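PDB 4N5H: Esterase/lipase from Lactobacillus rhamnosus, which hydrolyses ester bonds as an esterase of the alpha/beta hydrolase fold and may also transfer acyl groups. Local coordinates for the interface of chains A and B. Coordinates in Å, arbitrary orientation; residue numbers count along the deposited sequence, not the author numbering. Chains: chain A/B, Esterase/lipase.

Contact 1: the interface of chains A and B. Residues chain A 38, 41, 132-133; chain B 275, 287-289.
A:Tyr41, on strand 35-42, and A:Arg133, in the 3-10 helix 131-133, meet B:Trp287, which precedes helix 288-311, together with B:Pro288 and B:Glu289 in its first turn and B:His275 from another loop. The tyrosine ring lies nearly parallel to the indole, 12° from its five-membered ring, and the two side chains run past each other in opposite directions. CE2 of A:Tyr41 sits over the middle of the indole, 3.4 Å from CD2 of B:Trp287, while the imidazole of B:His275 stands steeply to the phenol ring. A salt bridge closes the other end: A:Arg133 grips B:Glu289 end-on, NH1 to OE1 at 2.9 Å and NH2 to OE2 at 2.8 Å, although the two planes are twisted 45° apart. B:His275 NE2 donates to the same OE2 from the opposite face. A bend at chi3 (67°) turns the guanidinium of A:Arg133 into this position, and its NH1 also reaches the phenol oxygen OH of A:Tyr41 at 3.0 Å. That hydroxyl in turn donates to OE1 of A:Glu38, whose carboxylate rests against CD of B:Pro288. An alanine in place of A:Tyr41 is likely to leave the indole face without its stacking mate and the arginine NH1 without one of its acceptors. Aromatic stack and ion pair together help hold the two chains together, if this interface persists in solution.

Contact 2: the interface of chains A and B. Residues chain A 41-42, 125, 129; chain B 273-275.
A:Trp125 and A:Phe129 of one alpha/beta hydrolase subunit box in the imidazole of B:His275, on a loop of the other. The indole meets the imidazole edge to face, their planes 76° apart, with CZ2 of A:Trp125 over the middle of the histidine ring. NE1 of A:Trp125 lies 3.0 Å from ND1 of B:His275, and the N-H probably makes a hydrogen bond, although it comes from well above the imidazole plane. From another direction, CE1 of B:His275 points at the centre of the A:Phe129 ring. The histidine's CG is placed between its backbone N and carbonyl carbon (chi1 55°), which carries the ring in among these aromatic groups. CZ of A:Phe129 also presses on the CA of B:Gly273 at 3.3 Å, and the ring of B:Pro274 abuts the pyrrole edge of A:Trp125. Two waters span the strand side: one links A:Arg42 N to B:His275 O, the other A:Arg42 NH1 to B:Pro274 O, 2.7 Å from the water oxygen. Behind this shell, the tryptophan and phenylalanine are one turn apart on helix 112-129, and CD1 of A:Phe129 packs 3.4 Å above the indole plane of A:Trp125. CH2 of A:Trp125 leans over a face of A:Tyr41, tying the helix to strand 35-42.

Contact 3: the interface of chains A and B. Residues chain A 44-45; chain B 242, 274.
A:Gln45 reaches across to B:Asn242 while the neighbouring A:Glu44 lies against B:Pro274. The tight apolar packing is at the proline, where CB of B:Pro274 comes within 3.5 Å of the backbone carbonyl carbon C of A:Glu44. CG of B:Pro274 meets CA of A:Glu44 at 3.8 Å, which makes this chiefly a contact of pyrrolidine with main chain. The amide pair is the polar counterpart: the side-chain nitrogen NE2 of A:Gln45 donates to the carbonyl oxygen OD1 of B:Asn242 at a short 2.5 Å. The donor lies in the plane of the asparagine carbonyl, and the acceptor lies close to the plane of the glutamine amide. The two amides stand nearly perpendicular, 89° apart, and the bond runs between the glutamine nitrogen and the asparagine oxygen, not face against face. The chain of A:Gln45 is extended beyond CG (chi2 -176°), which lets the amide bridge the distance to the asparagine. Contact is looser along the glutamine's aliphatic stem, where CG of A:Gln45 passes CB of B:Pro274 at 4.0 Å. The side chain of A:Glu44 is looser still: its carboxylate heads away from the partner, and the residue loses 12 Å² of surface against 43 Å² for A:Gln45. In the fold, A:Glu44 and A:Gln45 belong to the turn between strands 35-42 and 52-58, B:Asn242 follows strand 235-240, and B:Pro274 lies in the loop after the 3-10 helix 270-272.

Contact 1: the interface of chains A and B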
ATOM      1  N   GLU A  38      14.044 -13.396  -0.889  1.00 12.07           N
ATOM      2  CA  GLU A  38      14.241 -13.850   0.446  1.00 12.56           C
ATOM      3  C   GLU A  38      15.065 -12.730   1.109  1.00 13.82           C
ATOM      4  O   GLU A  38      16.134 -12.412   0.646  1.00 12.31           O
ATOM      5  CB  GLU A  38      15.062 -15.148   0.414  1.00 12.09           C
ATOM      6  CG  GLU A  38      14.354 -16.333  -0.237  1.00 12.33           C
ATOM      7  CD  GLU A  38      15.273 -17.485  -0.628  1.00 12.05           C
ATOM      8  OE1 GLU A  38      16.502 -17.405  -0.409  1.00 13.02           O
ATOM      9  OE2 GLU A  38      14.801 -18.456  -1.327  1.00 13.72           O
ATOM     10  N   TYR A  41      18.726 -11.689   5.508  1.00 10.89           N
ATOM     11  CA  TYR A  41      19.598 -12.641   6.068  1.00 11.90           C
ATOM     12  C   TYR A  41      20.796 -11.956   6.737  1.00 12.08           C
ATOM     13  O   TYR A  41      21.523 -11.166   6.093  1.00 13.39           O
ATOM     14  CB  TYR A  41      20.185 -13.484   4.960  1.00 11.59           C
ATOM     15  CG  TYR A  41      19.362 -14.502   4.244  1.00 10.90           C
ATOM     16  CD1 TYR A  41      18.774 -14.235   2.978  1.00 12.16           C
ATOM     17  CD2 TYR A  41      19.183 -15.753   4.772  1.00 11.20           C
ATOM     18  CE1 TYR A  41      18.098 -15.203   2.283  1.00 11.24           C
ATOM     19  CE2 TYR A  41      18.488 -16.720   4.070  1.00 10.81           C
ATOM     20  CZ  TYR A  41      18.010 -16.437   2.814  1.00 11.73           C
ATOM     21  OH  TYR A  41      17.386 -17.490   2.117  1.00 12.48           O
ATOM     22  N   GLN A 132      23.274 -24.258  -2.098  1.00 15.23           N
ATOM     23  CA  GLN A 132      22.144 -25.063  -1.622  1.00 14.78           C
ATOM     24  C   GLN A 132      20.798 -24.461  -1.955  1.00 17.06           C
ATOM     25  O   GLN A 132      19.811 -25.174  -1.897  1.00 16.24           O
ATOM     26  CB  GLN A 132      22.292 -25.345  -0.177  1.00 20.33           C
ATOM     27  CG  GLN A 132      21.955 -24.304   0.687  1.00 21.37           C
ATOM     28  CD  GLN A 132      22.453 -24.552   2.176  1.00 24.54           C
ATOM     29  OE1 GLN A 132      22.776 -23.609   2.803  1.00 22.37           O
ATOM     30  NE2 GLN A 132      22.474 -25.803   2.694  1.00 29.21           N
ATOM     31  N   ARG A 133      20.752 -23.132  -2.260  1.00 15.07           N
ATOM     32  CA  ARG A 133      19.487 -22.475  -2.563  1.00 14.77           C
ATOM     33  C   ARG A 133      19.417 -21.877  -3.945  1.00 15.26           C
ATOM     34  O   ARG A 133      18.524 -21.074  -4.270  1.00 16.64           O
ATOM     35  CB  ARG A 133      19.173 -21.447  -1.452  1.00 13.16           C
ATOM     36  CG  ARG A 133      20.017 -20.235  -1.461  1.00 13.90           C
ATOM     37  CD  ARG A 133      19.977 -19.480  -0.076  1.00 14.17           C
ATOM     38  NE  ARG A 133      20.612 -20.288   0.958  1.00 14.40           N
ATOM     39  CZ  ARG A 133      20.153 -20.558   2.148  1.00 12.81           C
ATOM     40  NH1 ARG A 133      19.049 -19.943   2.635  1.00 12.28           N
ATOM     41  NH2 ARG A 133      20.816 -21.404   2.867  1.00 14.72           N
TER
ATOM     42  N   HIS B 275      22.641 -16.563  10.000  1.00 11.50           N
ATOM     43  CA  HIS B 275      21.310 -16.080   9.737  1.00 12.03           C
ATOM     44  C   HIS B 275      20.225 -16.851  10.486  1.00 12.57           C
ATOM     45  O   HIS B 275      19.086 -16.351  10.605  1.00 11.26           O
ATOM     46  CB  HIS B 275      21.045 -16.111   8.218  1.00 11.66           C
ATOM     47  CG  HIS B 275      21.258 -17.445   7.602  1.00 11.24           C
ATOM     48  ND1 HIS B 275      22.512 -18.043   7.518  1.00 12.24           N
ATOM     49  CD2 HIS B 275      20.396 -18.326   7.050  1.00 12.55           C
ATOM     50  CE1 HIS B 275      22.405 -19.192   6.893  1.00 12.77           C
ATOM     51  NE2 HIS B 275      21.136 -19.383   6.590  1.00 12.59           N
ATOM     52  N   TRP B 287      12.503 -18.407   3.717  1.00 11.51           N
ATOM     53  CA  TRP B 287      13.835 -18.907   3.536  1.00 11.71           C
ATOM     54  C   TRP B 287      13.767 -20.458   3.415  1.00 11.80           C
ATOM     55  O   TRP B 287      13.038 -21.122   4.156  1.00 11.73           O
ATOM     56  CB  TRP B 287      14.688 -18.615   4.699  1.00 11.19           C
ATOM     57  CG  TRP B 287      14.939 -17.181   4.996  1.00 11.73           C
ATOM     58  CD1 TRP B 287      14.629 -16.118   4.260  1.00 12.49           C
ATOM     59  CD2 TRP B 287      15.712 -16.717   6.111  1.00 11.85           C
ATOM     60  NE1 TRP B 287      15.129 -14.983   4.853  1.00 12.70           N
ATOM     61  CE2 TRP B 287      15.784 -15.318   6.004  1.00 11.71           C
ATOM     62  CE3 TRP B 287      16.341 -17.372   7.203  1.00 13.00           C
ATOM     63  CZ2 TRP B 287      16.389 -14.509   6.986  1.00 11.14           C
ATOM     64  CZ3 TRP B 287      17.001 -16.574   8.171  1.00 11.90           C
ATOM     65  CH2 TRP B 287      17.037 -15.165   8.041  1.00 11.77           C
ATOM     66  N   PRO B 288      14.680 -21.072   2.617  1.00 13.04           N
ATOM     67  CA  PRO B 288      14.749 -22.561   2.536  1.00 13.12           C
ATOM     68  C   PRO B 288      14.856 -23.288   3.874  1.00 13.43           C
ATOM     69  O   PRO B 288      14.153 -24.270   4.105  1.00 12.23           O
ATOM     70  CB  PRO B 288      16.032 -22.783   1.701  1.00 14.79           C
ATOM     71  CG  PRO B 288      16.165 -21.544   0.875  1.00 16.92           C
ATOM     72  CD  PRO B 288      15.530 -20.411   1.602  1.00 14.98           C
ATOM     73  N   GLU B 289      15.633 -22.788   4.817  1.00 13.32           N
ATOM     74  CA  GLU B 289      15.713 -23.452   6.131  1.00 11.66           C
ATOM     75  C   GLU B 289      14.450 -23.352   6.956  1.00 11.44           C
ATOM     76  O   GLU B 289      14.111 -24.212   7.759  1.00 13.94           O
ATOM     77  CB  GLU B 289      16.867 -22.904   6.948  1.00 11.89           C
ATOM     78  CG  GLU B 289      18.303 -23.070   6.390  1.00 12.23           C
ATOM     79  CD  GLU B 289      18.745 -21.900   5.551  1.00 11.66           C
ATOM     80  OE1 GLU B 289      17.914 -21.146   4.968  1.00 12.90           O
ATOM     81  OE2 GLU B 289      19.980 -21.738   5.510  1.00 12.54           O
TER

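Contact 2: the interface of chains A and B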
ATOM      1  N   TYR A  41      18.726 -11.689   5.508  1.00 10.89           N
ATOM      2  CA  TYR A  41      19.598 -12.641   6.068  1.00 11.90           C
ATOM      3  C   TYR A  41      20.796 -11.956   6.737  1.00 12.08           C
ATOM      4  O   TYR A  41      21.523 -11.166   6.093  1.00 13.39           O
ATOM      5  CB  TYR A  41      20.185 -13.484   4.960  1.00 11.59           C
ATOM      6  CG  TYR A  41      19.362 -14.502   4.244  1.00 10.90           C
ATOM      7  CD1 TYR A  41      18.774 -14.235   2.978  1.00 12.16           C
ATOM      8  CD2 TYR A  41      19.183 -15.753   4.772  1.00 11.20           C
ATOM      9  CE1 TYR A  41      18.098 -15.203   2.283  1.00 11.24           C
ATOM     10  CE2 TYR A  41      18.488 -16.720   4.070  1.00 10.81           C
ATOM     11  CZ  TYR A  41      18.010 -16.437   2.814  1.00 11.73           C
ATOM     12  OH  TYR A  41      17.386 -17.490   2.117  1.00 12.48           O
ATOM     13  N   ARG A  42      21.072 -12.319   8.001  1.00 12.60           N
ATOM     14  CA  ARG A  42      22.311 -11.832   8.573  1.00 11.82           C
ATOM     15  C   ARG A  42      23.458 -12.585   7.927  1.00 12.38           C
ATOM     16  O   ARG A  42      23.459 -13.806   7.864  1.00 14.18           O
ATOM     17  CB  ARG A  42      22.322 -12.153  10.080  1.00 12.62           C
ATOM     18  CG  ARG A  42      21.432 -11.304  10.935  1.00 14.16           C
ATOM     19  CD  ARG A  42      21.459 -11.817  12.365  1.00 16.03           C
ATOM     20  NE  ARG A  42      20.609 -10.990  13.168  1.00 17.03           N
ATOM     21  CZ  ARG A  42      20.556 -11.068  14.502  1.00 18.81           C
ATOM     22  NH1 ARG A  42      21.393 -11.857  15.148  1.00 19.38           N
ATOM     23  NH2 ARG A  42      19.758 -10.207  15.159  1.00 18.91           N
ATOM     24  N   TRP A 125      29.532 -15.628   3.119  1.00 11.86           N
ATOM     25  CA  TRP A 125      28.246 -16.214   3.389  1.00 11.89           C
ATOM     26  C   TRP A 125      27.680 -16.911   2.163  1.00 13.30           C
ATOM     27  O   TRP A 125      27.235 -18.065   2.211  1.00 13.03           O
ATOM     28  CB  TRP A 125      27.287 -15.128   3.877  1.00 12.59           C
ATOM     29  CG  TRP A 125      25.982 -15.684   4.389  1.00 13.24           C
ATOM     30  CD1 TRP A 125      25.658 -16.001   5.676  1.00 12.60           C
ATOM     31  CD2 TRP A 125      24.831 -15.968   3.616  1.00 12.85           C
ATOM     32  NE1 TRP A 125      24.390 -16.471   5.754  1.00 12.66           N
ATOM     33  CE2 TRP A 125      23.819 -16.404   4.512  1.00 12.63           C
ATOM     34  CE3 TRP A 125      24.518 -15.828   2.256  1.00 13.14           C
ATOM     35  CZ2 TRP A 125      22.565 -16.808   4.073  1.00 12.39           C
ATOM     36  CZ3 TRP A 125      23.250 -16.191   1.855  1.00 12.43           C
ATOM     37  CH2 TRP A 125      22.322 -16.711   2.736  1.00 12.61           C
ATOM     38  N   PHE A 129      26.380 -20.801   1.695  1.00 13.68           N
ATOM     39  CA  PHE A 129      24.949 -21.031   1.696  1.00 12.81           C
ATOM     40  C   PHE A 129      24.257 -20.875   0.367  1.00 13.58           C
ATOM     41  O   PHE A 129      23.090 -21.235   0.188  1.00 14.05           O
ATOM     42  CB  PHE A 129      24.310 -20.160   2.834  1.00 14.89           C
ATOM     43  CG  PHE A 129      24.921 -20.419   4.155  1.00 14.72           C
ATOM     44  CD1 PHE A 129      25.669 -19.456   4.749  1.00 14.25           C
ATOM     45  CD2 PHE A 129      24.866 -21.668   4.743  1.00 16.30           C
ATOM     46  CE1 PHE A 129      26.362 -19.655   5.930  1.00 15.71           C
ATOM     47  CE2 PHE A 129      25.528 -21.884   5.934  1.00 17.11           C
ATOM     48  CZ  PHE A 129      26.278 -20.871   6.543  1.00 17.33           C
TER
ATOM     49  N   GLY B 273      24.839 -21.554   9.822  1.00 13.30           N
ATOM     50  CA  GLY B 273      24.980 -20.178   9.474  1.00 12.21           C
ATOM     51  C   GLY B 273      24.473 -19.157  10.530  1.00 13.71           C
ATOM     52  O   GLY B 273      23.587 -19.440  11.320  1.00 12.87           O
ATOM     53  N   PRO B 274      24.961 -17.926  10.447  1.00 13.35           N
ATOM     54  CA  PRO B 274      24.622 -16.924  11.378  1.00 13.13           C
ATOM     55  C   PRO B 274      23.210 -16.339  11.199  1.00 12.87           C
ATOM     56  O   PRO B 274      22.692 -15.609  12.076  1.00 15.00           O
ATOM     57  CB  PRO B 274      25.668 -15.867  11.081  1.00 14.18           C
ATOM     58  CG  PRO B 274      25.938 -15.978   9.652  1.00 13.72           C
ATOM     59  CD  PRO B 274      25.939 -17.443   9.442  1.00 14.34           C
ATOM     60  N   HIS B 275      22.641 -16.563  10.000  1.00 11.50           N
ATOM     61  CA  HIS B 275      21.310 -16.080   9.737  1.00 12.03           C
ATOM     62  C   HIS B 275      20.225 -16.851  10.486  1.00 12.57           C
ATOM     63  O   HIS B 275      19.086 -16.351  10.605  1.00 11.26           O
ATOM     64  CB  HIS B 275      21.045 -16.111   8.218  1.00 11.66           C
ATOM     65  CG  HIS B 275      21.258 -17.445   7.602  1.00 11.24           C
ATOM     66  ND1 HIS B 275      22.512 -18.043   7.518  1.00 12.24           N
ATOM     67  CD2 HIS B 275      20.396 -18.326   7.050  1.00 12.55           C
ATOM     68  CE1 HIS B 275      22.405 -19.192   6.893  1.00 12.77           C
ATOM     69  NE2 HIS B 275      21.136 -19.383   6.590  1.00 12.59           N
TER
HETATM   70  O   HOH W   1      19.342 -13.587  10.086  1.00 12.70           O
HETATM   71  O   HOH W   2      23.171 -14.066  14.275  1.00 18.88           O

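Contact 3: the interface of chains A and B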
ATOM      1  N   GLU A  44      26.672 -12.237   9.217  1.00 15.54           N
ATOM      2  CA  GLU A  44      27.536 -12.555  10.310  1.00 17.00           C
ATOM      3  C   GLU A  44      26.775 -12.568  11.624  1.00 16.00           C
ATOM      4  O   GLU A  44      25.613 -12.235  11.670  1.00 17.33           O
ATOM      5  CB  GLU A  44      28.776 -11.674  10.232  1.00 20.65           C
ATOM      6  CG  GLU A  44      28.505 -10.286  10.393  1.00 18.67           C
ATOM      7  CD  GLU A  44      29.769  -9.377  10.059  1.00 22.87           C
ATOM      8  OE1 GLU A  44      30.433  -8.983  11.048  1.00 19.04           O
ATOM      9  OE2 GLU A  44      30.159  -9.058   8.931  1.00 20.54           O
ATOM     10  N   GLN A  45      27.470 -12.873  12.710  1.00 18.56           N
ATOM     11  CA  GLN A  45      26.787 -12.898  14.008  1.00 20.79           C
ATOM     12  C   GLN A  45      26.638 -11.502  14.557  1.00 23.48           C
ATOM     13  O   GLN A  45      27.427 -11.089  15.437  1.00 25.19           O
ATOM     14  CB  GLN A  45      27.483 -13.830  15.015  1.00 25.84           C
ATOM     15  CG  GLN A  45      27.608 -15.268  14.556  1.00 29.99           C
ATOM     16  CD  GLN A  45      28.211 -16.136  15.661  1.00 39.10           C
ATOM     17  OE1 GLN A  45      29.297 -15.865  16.159  1.00 46.61           O
ATOM     18  NE2 GLN A  45      27.496 -17.140  16.068  1.00 42.64           N
TER
ATOM     19  N   ASN B 242      22.715 -20.765  16.943  1.00 17.59           N
ATOM     20  CA  ASN B 242      22.740 -19.351  16.751  1.00 18.97           C
ATOM     21  C   ASN B 242      21.503 -18.612  17.287  1.00 16.83           C
ATOM     22  O   ASN B 242      21.351 -17.416  17.092  1.00 17.74           O
ATOM     23  CB  ASN B 242      23.022 -18.987  15.268  1.00 19.17           C
ATOM     24  CG  ASN B 242      24.515 -18.879  15.010  1.00 24.30           C
ATOM     25  OD1 ASN B 242      25.179 -18.093  15.667  1.00 29.26           O
ATOM     26  ND2 ASN B 242      25.045 -19.710  14.146  1.00 20.77           N
ATOM     27  N   PRO B 274      24.961 -17.926  10.447  1.00 13.35           N
ATOM     28  CA  PRO B 274      24.622 -16.924  11.378  1.00 13.13           C
ATOM     29  C   PRO B 274      23.210 -16.339  11.199  1.00 12.87           C
ATOM     30  O   PRO B 274      22.692 -15.609  12.076  1.00 15.00           O
ATOM     31  CB  PRO B 274      25.668 -15.867  11.081  1.00 14.18           C
ATOM     32  CG  PRO B 274      25.938 -15.978   9.652  1.00 13.72           C
ATOM     33  CD  PRO B 274      25.939 -17.443   9.442  1.00 14.34           C
TER

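The three contacts form one continuous strip between chains A and B. The C-alpha centres of contacts 1 and 2 lie about 8 Å apart, those of contacts 2 and 3 about 6 Å, and those of contacts 1 and 3 about 13 Å. A:Tyr41 and B:His275 belong to both contact 1 and contact 2, and B:Pro274 passes from contact 2 into contact 3, making the 273-275 loop of chain B the common thread. Different segments of the same fold meet here without exact two-fold symmetry. The deposited assembly holds four copies, and the strip may help to support a tetramer in solution.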